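Local coordinates for protein fructose-bisphosphatase (Pyrococcus horikoshii, PDB 1VDW) that probably hydrolyses fructose 1,6-bisphosphate to fructose 6-phosphate and phosphate with the help of magnesium, and probably acts on inositol monophosphates too, as a homodimer, at residues I13-D18 and F115-P119; W6-A10 and I112-I116; R194-T200 and S229-N235. All blocks are in the same frame, centred on the assembly; numbering follows the deposited sequence. Where two conformers were deposited one is given.

Contact 1 (I13-D18 and F115-P119); sequences IIRDFD and FIYEP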
loop_
_atom_site.group_PDB
_atom_site.type_symbol
_atom_site.label_atom_id
_atom_site.label_comp_id
_atom_site.label_asym_id
_atom_site.label_seq_id
_atom_site.Cartn_x
_atom_site.Cartn_y
_atom_site.Cartn_z
ATOM N N ILE A 13 15.948 -7.311 17.483
ATOM C CA ILE A 13 14.977 -6.268 17.183
ATOM C C ILE A 13 13.683 -6.841 16.606
ATOM O O ILE A 13 12.594 -6.418 16.990
ATOM C CB ILE A 13 15.592 -5.222 16.231
ATOM C CG1 ILE A 13 16.675 -4.440 16.983
ATOM C CG2 ILE A 13 14.511 -4.287 15.696
ATOM C CD1 ILE A 13 17.499 -3.517 16.119
ATOM N N ILE A 14 13.793 -7.806 15.697
ATOM C CA ILE A 14 12.594 -8.426 15.134
ATOM C C ILE A 14 11.762 -8.965 16.292
ATOM O O ILE A 14 10.561 -8.723 16.380
ATOM C CB ILE A 14 12.939 -9.605 14.183
ATOM C CG1 ILE A 14 13.478 -9.067 12.858
ATOM C CG2 ILE A 14 11.702 -10.475 13.936
ATOM C CD1 ILE A 14 13.880 -10.146 11.878
ATOM N N ARG A 15 12.417 -9.694 17.191
ATOM C CA ARG A 15 11.731 -10.269 18.339
ATOM C C ARG A 15 11.125 -9.209 19.256
ATOM O O ARG A 15 9.976 -9.336 19.680
ATOM C CB ARG A 15 12.695 -11.166 19.115
ATOM C CG ARG A 15 13.107 -12.390 18.320
ATOM C CD ARG A 15 14.215 -13.166 19.003
ATOM N NE ARG A 15 14.510 -14.398 18.280
ATOM C CZ ARG A 15 15.615 -15.117 18.440
ATOM N NH1 ARG A 15 16.546 -14.731 19.303
ATOM N NH2 ARG A 15 15.787 -16.225 17.736
ATOM N N ASP A 16 11.886 -8.163 19.562
ATOM C CA ASP A 16 11.378 -7.101 20.422
ATOM C C ASP A 16 10.186 -6.405 19.768
ATOM O O ASP A 16 9.210 -6.062 20.438
ATOM C CB ASP A 16 12.476 -6.072 20.719
ATOM C CG ASP A 16 13.598 -6.642 21.566
ATOM O OD1 ASP A 16 13.315 -7.506 22.422
ATOM O OD2 ASP A 16 14.758 -6.214 21.388
ATOM N N PHE A 17 10.267 -6.210 18.455
ATOM C CA PHE A 17 9.198 -5.553 17.716
ATOM C C PHE A 17 7.917 -6.379 17.732
ATOM O O PHE A 17 6.842 -5.861 18.034
ATOM C CB PHE A 17 9.622 -5.322 16.267
ATOM C CG PHE A 17 8.646 -4.496 15.486
ATOM C CD1 PHE A 17 8.784 -3.116 15.421
ATOM C CD2 PHE A 17 7.566 -5.093 14.844
ATOM C CE1 PHE A 17 7.862 -2.340 14.729
ATOM C CE2 PHE A 17 6.638 -4.324 14.149
ATOM C CZ PHE A 17 6.787 -2.948 14.093
ATOM N N ASP A 18 8.023 -7.659 17.397
ATOM C CA ASP A 18 6.840 -8.512 17.384
ATOM C C ASP A 18 6.198 -8.620 18.762
ATOM O O ASP A 18 4.980 -8.735 18.880
ATOM C CB ASP A 18 7.178 -9.922 16.888
ATOM C CG ASP A 18 7.660 -9.946 15.449
ATOM O OD1 ASP A 18 7.370 -8.995 14.694
ATOM O OD2 ASP A 18 8.324 -10.935 15.073
ATOM N N PHE A 115 19.288 -3.011 7.454
ATOM C CA PHE A 115 18.183 -3.946 7.357
ATOM C C PHE A 115 16.875 -3.197 7.467
ATOM O O PHE A 115 16.796 -2.105 8.036
ATOM C CB PHE A 115 18.267 -5.058 8.430
ATOM C CG PHE A 115 17.792 -4.653 9.804
ATOM C CD1 PHE A 115 16.437 -4.687 10.132
ATOM C CD2 PHE A 115 18.704 -4.289 10.786
ATOM C CE1 PHE A 115 16.003 -4.369 11.421
ATOM C CE2 PHE A 115 18.278 -3.970 12.075
ATOM C CZ PHE A 115 16.926 -4.012 12.392
ATOM N N ILE A 116 15.863 -3.786 6.850
ATOM C CA ILE A 116 14.510 -3.266 6.894
ATOM C C ILE A 116 13.653 -4.482 7.209
ATOM O O ILE A 116 13.725 -5.501 6.519
ATOM C CB ILE A 116 14.072 -2.660 5.538
ATOM C CG1 ILE A 116 14.817 -1.343 5.303
ATOM C CG2 ILE A 116 12.552 -2.419 5.525
ATOM C CD1 ILE A 116 14.648 -0.776 3.902
ATOM N N TYR A 117 12.857 -4.368 8.269
ATOM C CA TYR A 117 11.966 -5.436 8.710
ATOM C C TYR A 117 10.530 -5.078 8.338
ATOM O O TYR A 117 10.004 -4.064 8.800
ATOM C CB TYR A 117 12.092 -5.628 10.231
ATOM C CG TYR A 117 11.130 -6.637 10.829
ATOM C CD1 TYR A 117 10.910 -7.867 10.215
ATOM C CD2 TYR A 117 10.449 -6.365 12.019
ATOM C CE1 TYR A 117 10.036 -8.805 10.764
ATOM C CE2 TYR A 117 9.570 -7.299 12.578
ATOM C CZ TYR A 117 9.371 -8.515 11.943
ATOM O OH TYR A 117 8.501 -9.437 12.478
ATOM N N GLU A 118 9.908 -5.906 7.501
ATOM C CA GLU A 118 8.530 -5.688 7.051
ATOM C C GLU A 118 7.757 -6.794 7.780
ATOM O O GLU A 118 7.548 -7.889 7.259
ATOM C CB GLU A 118 8.470 -5.865 5.534
ATOM C CG GLU A 118 7.078 -5.683 4.962
ATOM C CD GLU A 118 6.991 -5.825 3.448
ATOM O OE1 GLU A 118 7.943 -6.327 2.807
ATOM O OE2 GLU A 118 5.933 -5.445 2.897
ATOM N N PRO A 119 7.292 -6.502 9.002
ATOM C CA PRO A 119 6.571 -7.474 9.828
ATOM C C PRO A 119 5.320 -8.177 9.337
ATOM O O PRO A 119 5.153 -9.365 9.589
ATOM C CB PRO A 119 6.305 -6.700 11.123
ATOM C CG PRO A 119 6.156 -5.321 10.655
ATOM C CD PRO A 119 7.280 -5.182 9.657
#
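Ile13 meets Phe115 at the rim of its ring: the CD1 methyl of Ile13 lies near the ring plane, 3.8 Å from CZ of Phe115. One residue on, Ile14 uses two of its branches on Tyr117. CG1 of Ile14 stands over the middle of the ring, 3.9 Å from the centroid of Tyr117 and only 10° off the ring normal, a well-centred CH-pi contact. CG2 covers the phenolic end, 3.6 Å from CZ of Tyr117. The other face of this ring carries the backbone N of Pro119. Both Tyr117 and Pro119 were modelled in two conformers; in the one given, the ring lies between Ile14 on one face and the Pro119 backbone on the other.

With CG anti to the backbone N (chi1 -173°), Phe17 swings its ring in toward the strand. It forms an offset T-shaped pair with Tyr117, whose edge points to the Phe17 face; the planes stand at 89° and the centroids are 5.7 Å apart. CE2 of Phe17 goes on to touch CG of Pro119 at 3.7 Å. Asp18 closes the contact from the next position. OD1 of Asp18 accepts a hydrogen bond from Tyr117 OH on its syn lone pair; at 2.5 Å in this Tyr117 conformer, the bond would hold the outer end of the phenol.

Helix 3-20 thus lies on one face of the large mixed sheet of the inositol monophosphatase fold, with Ile13 reaching Ile54 and Phe58 of helix 45-60 and Phe17 and Tyr117 both resting on Val101 of the adjoining strand 100-107. On the opposite face, Ile116 packs against helix 175-184.

Contact 2 (W6-A10 and I112-I116); sequences WRKIA and IYAFI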
loop_
_atom_site.group_PDB
_atom_site.type_symbol
_atom_site.label_atom_id
_atom_site.label_comp_id
_atom_site.label_asym_id
_atom_site.label_seq_id
_atom_site.Cartn_x
_atom_site.Cartn_y
_atom_site.Cartn_z
ATOM N N TRP A 6 26.058 -7.611 13.906
ATOM C CA TRP A 6 24.963 -6.677 13.672
ATOM C C TRP A 6 23.714 -7.429 13.224
ATOM O O TRP A 6 22.591 -7.038 13.543
ATOM C CB TRP A 6 25.359 -5.631 12.628
ATOM C CG TRP A 6 26.360 -4.644 13.145
ATOM C CD1 TRP A 6 27.648 -4.474 12.716
ATOM C CD2 TRP A 6 26.168 -3.715 14.218
ATOM N NE1 TRP A 6 28.266 -3.498 13.455
ATOM C CE2 TRP A 6 27.383 -3.011 14.380
ATOM C CE3 TRP A 6 25.086 -3.401 15.051
ATOM C CZ2 TRP A 6 27.548 -2.018 15.354
ATOM C CZ3 TRP A 6 25.251 -2.411 16.020
ATOM C CH2 TRP A 6 26.473 -1.730 16.158
ATOM N N ARG A 7 23.909 -8.519 12.490
ATOM C CA ARG A 7 22.777 -9.307 12.030
ATOM C C ARG A 7 22.076 -9.953 13.227
ATOM O O ARG A 7 20.859 -10.131 13.225
ATOM C CB ARG A 7 23.247 -10.352 11.013
ATOM C CG ARG A 7 23.942 -9.722 9.804
ATOM C CD ARG A 7 24.333 -10.737 8.744
ATOM N NE ARG A 7 23.184 -11.233 7.989
ATOM C CZ ARG A 7 23.276 -12.081 6.971
ATOM N NH1 ARG A 7 24.464 -12.529 6.584
ATOM N NH2 ARG A 7 22.183 -12.475 6.330
ATOM N N LYS A 8 22.847 -10.289 14.260
ATOM C CA LYS A 8 22.280 -10.880 15.472
ATOM C C LYS A 8 21.401 -9.827 16.148
ATOM O O LYS A 8 20.325 -10.125 16.668
ATOM C CB LYS A 8 23.409 -11.324 16.417
ATOM C CG LYS A 8 22.962 -11.999 17.718
ATOM C CD LYS A 8 22.691 -11.002 18.839
ATOM C CE LYS A 8 22.359 -11.719 20.146
ATOM N NZ LYS A 8 22.096 -10.769 21.264
ATOM N N ILE A 9 21.866 -8.584 16.129
ATOM C CA ILE A 9 21.111 -7.491 16.721
ATOM C C ILE A 9 19.793 -7.286 15.967
ATOM O O ILE A 9 18.762 -6.994 16.574
ATOM C CB ILE A 9 21.943 -6.190 16.710
ATOM C CG1 ILE A 9 23.169 -6.372 17.610
ATOM C CG2 ILE A 9 21.095 -5.015 17.177
ATOM C CD1 ILE A 9 24.080 -5.177 17.672
ATOM N N ALA A 10 19.830 -7.450 14.648
ATOM C CA ALA A 10 18.624 -7.289 13.840
ATOM C C ALA A 10 17.562 -8.282 14.309
ATOM O O ALA A 10 16.381 -7.943 14.419
ATOM C CB ALA A 10 18.943 -7.516 12.368
ATOM N N ILE A 112 28.157 -0.265 6.464
ATOM C CA ILE A 112 28.590 -1.657 6.458
ATOM C C ILE A 112 27.452 -2.662 6.547
ATOM O O ILE A 112 27.639 -3.837 6.244
ATOM C CB ILE A 112 29.585 -1.939 7.608
ATOM C CG1 ILE A 112 28.956 -1.562 8.952
ATOM C CG2 ILE A 112 30.872 -1.151 7.381
ATOM C CD1 ILE A 112 29.761 -2.010 10.154
ATOM N N TYR A 113 26.270 -2.201 6.946
ATOM C CA TYR A 113 25.124 -3.090 7.073
ATOM C C TYR A 113 23.852 -2.287 7.264
ATOM O O TYR A 113 23.857 -1.233 7.891
ATOM C CB TYR A 113 25.313 -4.012 8.280
ATOM C CG TYR A 113 24.146 -4.930 8.559
ATOM C CD1 TYR A 113 23.857 -5.997 7.715
ATOM C CD2 TYR A 113 23.339 -4.736 9.676
ATOM C CE1 TYR A 113 22.789 -6.853 7.980
ATOM C CE2 TYR A 113 22.274 -5.581 9.950
ATOM C CZ TYR A 113 22.005 -6.636 9.101
ATOM O OH TYR A 113 20.952 -7.475 9.383
ATOM N N ALA A 114 22.760 -2.801 6.714
ATOM C CA ALA A 114 21.468 -2.164 6.866
ATOM C C ALA A 114 20.395 -3.226 6.759
ATOM O O ALA A 114 20.575 -4.246 6.084
ATOM C CB ALA A 114 21.259 -1.110 5.788
ATOM N N PHE A 115 19.288 -3.011 7.454
ATOM C CA PHE A 115 18.183 -3.946 7.357
ATOM C C PHE A 115 16.875 -3.197 7.467
ATOM O O PHE A 115 16.796 -2.105 8.036
ATOM C CB PHE A 115 18.267 -5.058 8.430
ATOM C CG PHE A 115 17.792 -4.653 9.804
ATOM C CD1 PHE A 115 16.437 -4.687 10.132
ATOM C CD2 PHE A 115 18.704 -4.289 10.786
ATOM C CE1 PHE A 115 16.003 -4.369 11.421
ATOM C CE2 PHE A 115 18.278 -3.970 12.075
ATOM C CZ PHE A 115 16.926 -4.012 12.392
ATOM N N ILE A 116 15.863 -3.786 6.850
ATOM C CA ILE A 116 14.510 -3.266 6.894
ATOM C C ILE A 116 13.653 -4.482 7.209
ATOM O O ILE A 116 13.725 -5.501 6.519
ATOM C CB ILE A 116 14.072 -2.660 5.538
ATOM C CG1 ILE A 116 14.817 -1.343 5.303
ATOM C CG2 ILE A 116 12.552 -2.419 5.525
ATOM C CD1 ILE A 116 14.648 -0.776 3.902
#
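The helix-on-sheet layer of the inositol monophosphatase fold continues here, where Trp6, Arg7 and Ala10 of helix 3-20 sit on Ile112, Tyr113 and Phe115 of strand 110-118. A classic beta bulge shapes the strand: Ile112 and Tyr113 both face Ile105 of strand 100-107, and these two consecutive residues both direct their side chains at the helix. Helix and strand run nearly parallel, 14° apart, with their axes 9.5 Å from each other.

Trp6 touches both bulge residues. Its indole NE1 comes within 3.9 Å of CD1 of Ile112, while its CB lies 3.7 Å from CD2 of Tyr113. A chi1 of 177° extends the Tyr113 side chain away from its own N, and Trp6 CB and Arg7 CG both come to the ring from the same side, at opposite corners. The aliphatic part of Arg7 crosses it at about a right angle, CG of Arg7 being 3.6 Å from CE1 of Tyr113. Further along, the Ala10 methyl is shared: it lies 3.6 Å from OH of Tyr113 and also over one face of Phe115, 3.8 Å from the ring centroid and offset toward the rim.

No hydrogen bond joins the two segments, and the grip is dispersive. The polar ends meet instead at Glu126 of strand 123-128, where one carboxylate oxygen takes the Tyr113 hydroxyl bond and the other pairs with NH2 of Arg7. That divided grip probably keeps Glu126 ionised and ties down the outer end of the phenol, leaving carbon surfaces to face one another across the rest of the contact.

Contact 3 (R194-T200 and S229-N235); sequences RNYLRPT and SATEKVN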
loop_
_atom_site.group_PDB
_atom_site.type_symbol
_atom_site.label_atom_id
_atom_site.label_comp_id
_atom_site.label_asym_id
_atom_site.label_seq_id
_atom_site.Cartn_x
_atom_site.Cartn_y
_atom_site.Cartn_z
ATOM N N ARG A 194 8.992 15.775 -2.195
ATOM C CA ARG A 194 8.229 16.614 -1.273
ATOM C C ARG A 194 9.082 17.510 -0.376
ATOM O O ARG A 194 8.538 18.374 0.314
ATOM C CB ARG A 194 7.374 15.742 -0.351
ATOM C CG ARG A 194 6.318 14.890 -1.022
ATOM C CD ARG A 194 5.636 14.015 0.020
ATOM N NE ARG A 194 6.537 13.001 0.561
ATOM C CZ ARG A 194 6.249 12.223 1.601
ATOM N NH1 ARG A 194 5.084 12.344 2.224
ATOM N NH2 ARG A 194 7.115 11.304 2.007
ATOM N N ASN A 195 10.396 17.298 -0.370
ATOM C CA ASN A 195 11.289 18.057 0.507
ATOM C C ASN A 195 10.790 17.781 1.929
ATOM O O ASN A 195 10.791 18.659 2.793
ATOM C CB ASN A 195 11.207 19.557 0.199
ATOM C CG ASN A 195 12.369 20.332 0.780
ATOM O OD1 ASN A 195 13.529 20.044 0.483
ATOM N ND2 ASN A 195 12.066 21.323 1.610
ATOM N N TYR A 196 10.382 16.532 2.152
ATOM C CA TYR A 196 9.812 16.073 3.416
ATOM C C TYR A 196 10.623 14.998 4.146
ATOM O O TYR A 196 10.679 14.981 5.373
ATOM C CB TYR A 196 8.405 15.539 3.130
ATOM C CG TYR A 196 7.692 14.891 4.294
ATOM C CD1 TYR A 196 7.033 15.661 5.252
ATOM C CD2 TYR A 196 7.642 13.502 4.415
ATOM C CE1 TYR A 196 6.336 15.062 6.302
ATOM C CE2 TYR A 196 6.950 12.896 5.456
ATOM C CZ TYR A 196 6.296 13.679 6.393
ATOM O OH TYR A 196 5.594 13.077 7.412
ATOM N N LEU A 197 11.230 14.090 3.391
ATOM C CA LEU A 197 12.006 13.001 3.977
ATOM C C LEU A 197 13.242 13.457 4.732
ATOM O O LEU A 197 13.800 14.514 4.451
ATOM C CB LEU A 197 12.435 12.020 2.885
ATOM C CG LEU A 197 11.332 11.285 2.124
ATOM C CD1 LEU A 197 11.951 10.506 0.974
ATOM C CD2 LEU A 197 10.582 10.357 3.062
ATOM N N ARG A 198 13.660 12.642 5.695
ATOM C CA ARG A 198 14.855 12.911 6.487
ATOM C C ARG A 198 15.825 11.764 6.211
ATOM O O ARG A 198 15.414 10.700 5.745
ATOM C CB ARG A 198 14.514 12.948 7.977
ATOM C CG ARG A 198 13.415 13.936 8.333
ATOM C CD ARG A 198 13.844 15.367 8.063
ATOM N NE ARG A 198 14.071 16.110 9.298
ATOM C CZ ARG A 198 13.116 16.416 10.172
ATOM N NH1 ARG A 198 11.862 16.046 9.947
ATOM N NH2 ARG A 198 13.414 17.094 11.273
ATOM N N PRO A 199 17.124 11.961 6.487
ATOM C CA PRO A 199 18.094 10.889 6.241
ATOM C C PRO A 199 17.721 9.603 6.983
ATOM O O PRO A 199 17.970 8.499 6.499
ATOM C CB PRO A 199 19.402 11.493 6.744
ATOM C CG PRO A 199 19.222 12.951 6.456
ATOM C CD PRO A 199 17.805 13.196 6.919
ATOM N N THR A 200 17.120 9.756 8.158
ATOM C CA THR A 200 16.709 8.615 8.969
ATOM C C THR A 200 15.645 7.761 8.274
ATOM O O THR A 200 15.558 6.549 8.506
ATOM C CB THR A 200 16.167 9.083 10.337
ATOM O OG1 THR A 200 15.204 10.128 10.140
ATOM C CG2 THR A 200 17.303 9.609 11.204
ATOM N N SER A 229 22.197 13.309 10.062
ATOM C CA SER A 229 21.295 14.365 10.492
ATOM C C SER A 229 19.869 13.835 10.563
ATOM O O SER A 229 19.483 12.957 9.791
ATOM C CB SER A 229 21.355 15.542 9.516
ATOM O OG SER A 229 20.407 16.535 9.859
ATOM N N ALA A 230 19.090 14.371 11.494
ATOM C CA ALA A 230 17.704 13.956 11.656
ATOM C C ALA A 230 16.773 15.100 11.274
ATOM O O ALA A 230 15.553 14.975 11.366
ATOM C CB ALA A 230 17.452 13.535 13.099
ATOM N N THR A 231 17.360 16.211 10.835
ATOM C CA THR A 231 16.591 17.392 10.454
ATOM C C THR A 231 16.712 17.759 8.975
ATOM O O THR A 231 15.832 18.414 8.416
ATOM C CB THR A 231 17.018 18.611 11.291
ATOM O OG1 THR A 231 18.417 18.855 11.102
ATOM C CG2 THR A 231 16.748 18.360 12.766
ATOM N N GLU A 232 17.808 17.346 8.346
ATOM C CA GLU A 232 18.035 17.633 6.933
ATOM C C GLU A 232 16.922 17.056 6.057
ATOM O O GLU A 232 16.572 15.882 6.180
ATOM C CB GLU A 232 19.387 17.056 6.505
ATOM C CG GLU A 232 19.651 17.097 5.010
ATOM C CD GLU A 232 21.015 16.540 4.651
ATOM O OE1 GLU A 232 21.275 16.321 3.448
ATOM O OE2 GLU A 232 21.832 16.326 5.571
ATOM N N LYS A 233 16.365 17.884 5.177
ATOM C CA LYS A 233 15.301 17.439 4.280
ATOM C C LYS A 233 15.932 16.867 3.022
ATOM O O LYS A 233 16.875 17.441 2.478
ATOM C CB LYS A 233 14.382 18.608 3.913
ATOM C CG LYS A 233 13.676 19.242 5.099
ATOM C CD LYS A 233 12.761 18.250 5.798
ATOM C CE LYS A 233 12.102 18.873 7.020
ATOM N NZ LYS A 233 13.105 19.297 8.037
ATOM N N VAL A 234 15.415 15.738 2.554
ATOM C CA VAL A 234 15.968 15.111 1.367
ATOM C C VAL A 234 14.916 14.678 0.353
ATOM O O VAL A 234 13.785 14.337 0.707
ATOM C CB VAL A 234 16.823 13.872 1.751
ATOM C CG1 VAL A 234 15.972 12.870 2.510
ATOM C CG2 VAL A 234 17.416 13.233 0.504
ATOM N N ASN A 235 15.306 14.715 -0.915
ATOM C CA ASN A 235 14.454 14.296 -2.018
ATOM C C ASN A 235 15.205 13.180 -2.713
ATOM O O ASN A 235 16.429 13.232 -2.837
ATOM C CB ASN A 235 14.234 15.438 -3.005
ATOM C CG ASN A 235 13.432 16.563 -2.413
ATOM O OD1 ASN A 235 12.291 16.374 -1.998
ATOM N ND2 ASN A 235 14.026 17.750 -2.365
HETATM O O HOH W 1 10.855 14.317 0.453
#
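Arg198 folds its side chain over residues 230-233, part of a loop tied up by an ST motif: Ser229 OG accepts from the backbone N of Thr231 and of Glu232. The contact joins the start of helix 199-211 to the loop leading into strand 234-239. Arg198 is the helix's N-cap residue, and its backbone N bonds OD2 of Asp201. Its CB lies 4.0 Å from O of Glu232, and its CG 3.9 Å from O of Ala230. Bends at chi2 (-65°) and chi3 curl the chain back along the loop, bringing CD to 3.4 Å from O of Glu232. NE comes 3.0 Å from O of Thr231. At the tip, the guanidinium has O of Ala230 over one face and the Lys233 ammonium over the centre of the other. NH2 is beside CA of Thr231, and NH1 makes a salt bridge to Glu68, a predicted ligand of the catalytic magnesium.

Lys233 runs alongside Arg198 in the same direction, its NZ 3.6 Å from NE of Arg198. Glu68, paired with Arg198, and O of Thr231, 2.9 Å from Lys233 NZ and bonded to it, probably offset the two neighbouring positive charges. Pro199 then wedges against the loop, its CD just 3.0 Å from O of Glu232, and its ring covers O of Ser229, a buried carbonyl with no partner in the model.

Farther back, Val234 N donates to O of Leu197, and in the conformer given CG1 of Val234 packs on CB of Leu197. A water accepts from Tyr196 N and donates to Val234 O. At the corner of the chain, Asn195 N donates to Asn235 OD1 at 2.7 Å, in the carbonyl plane and on a lone pair, though bent, with 138° at the hydrogen.

In the fold
Contacts 1 and 2 are successive steps of one interface between helix 3-20 and strand 110-118, their centres 11 Å apart. Phe115 and Ile116 lie in both. Contact 3 lies across the centre of the chain from contact 1, 23 Å between centres, and 22 Å from contact 2; its nearest atoms stay about 9 Å from either. Contacts 1 and 3 both come near predicted magnesium ligands: in contact 1 the Phe17 side chain is about 4 Å from that of Leu86, whereas in contact 3 the Arg198 side chain is about 3 Å from that of Glu68 and about 4 Å from that of Asp201.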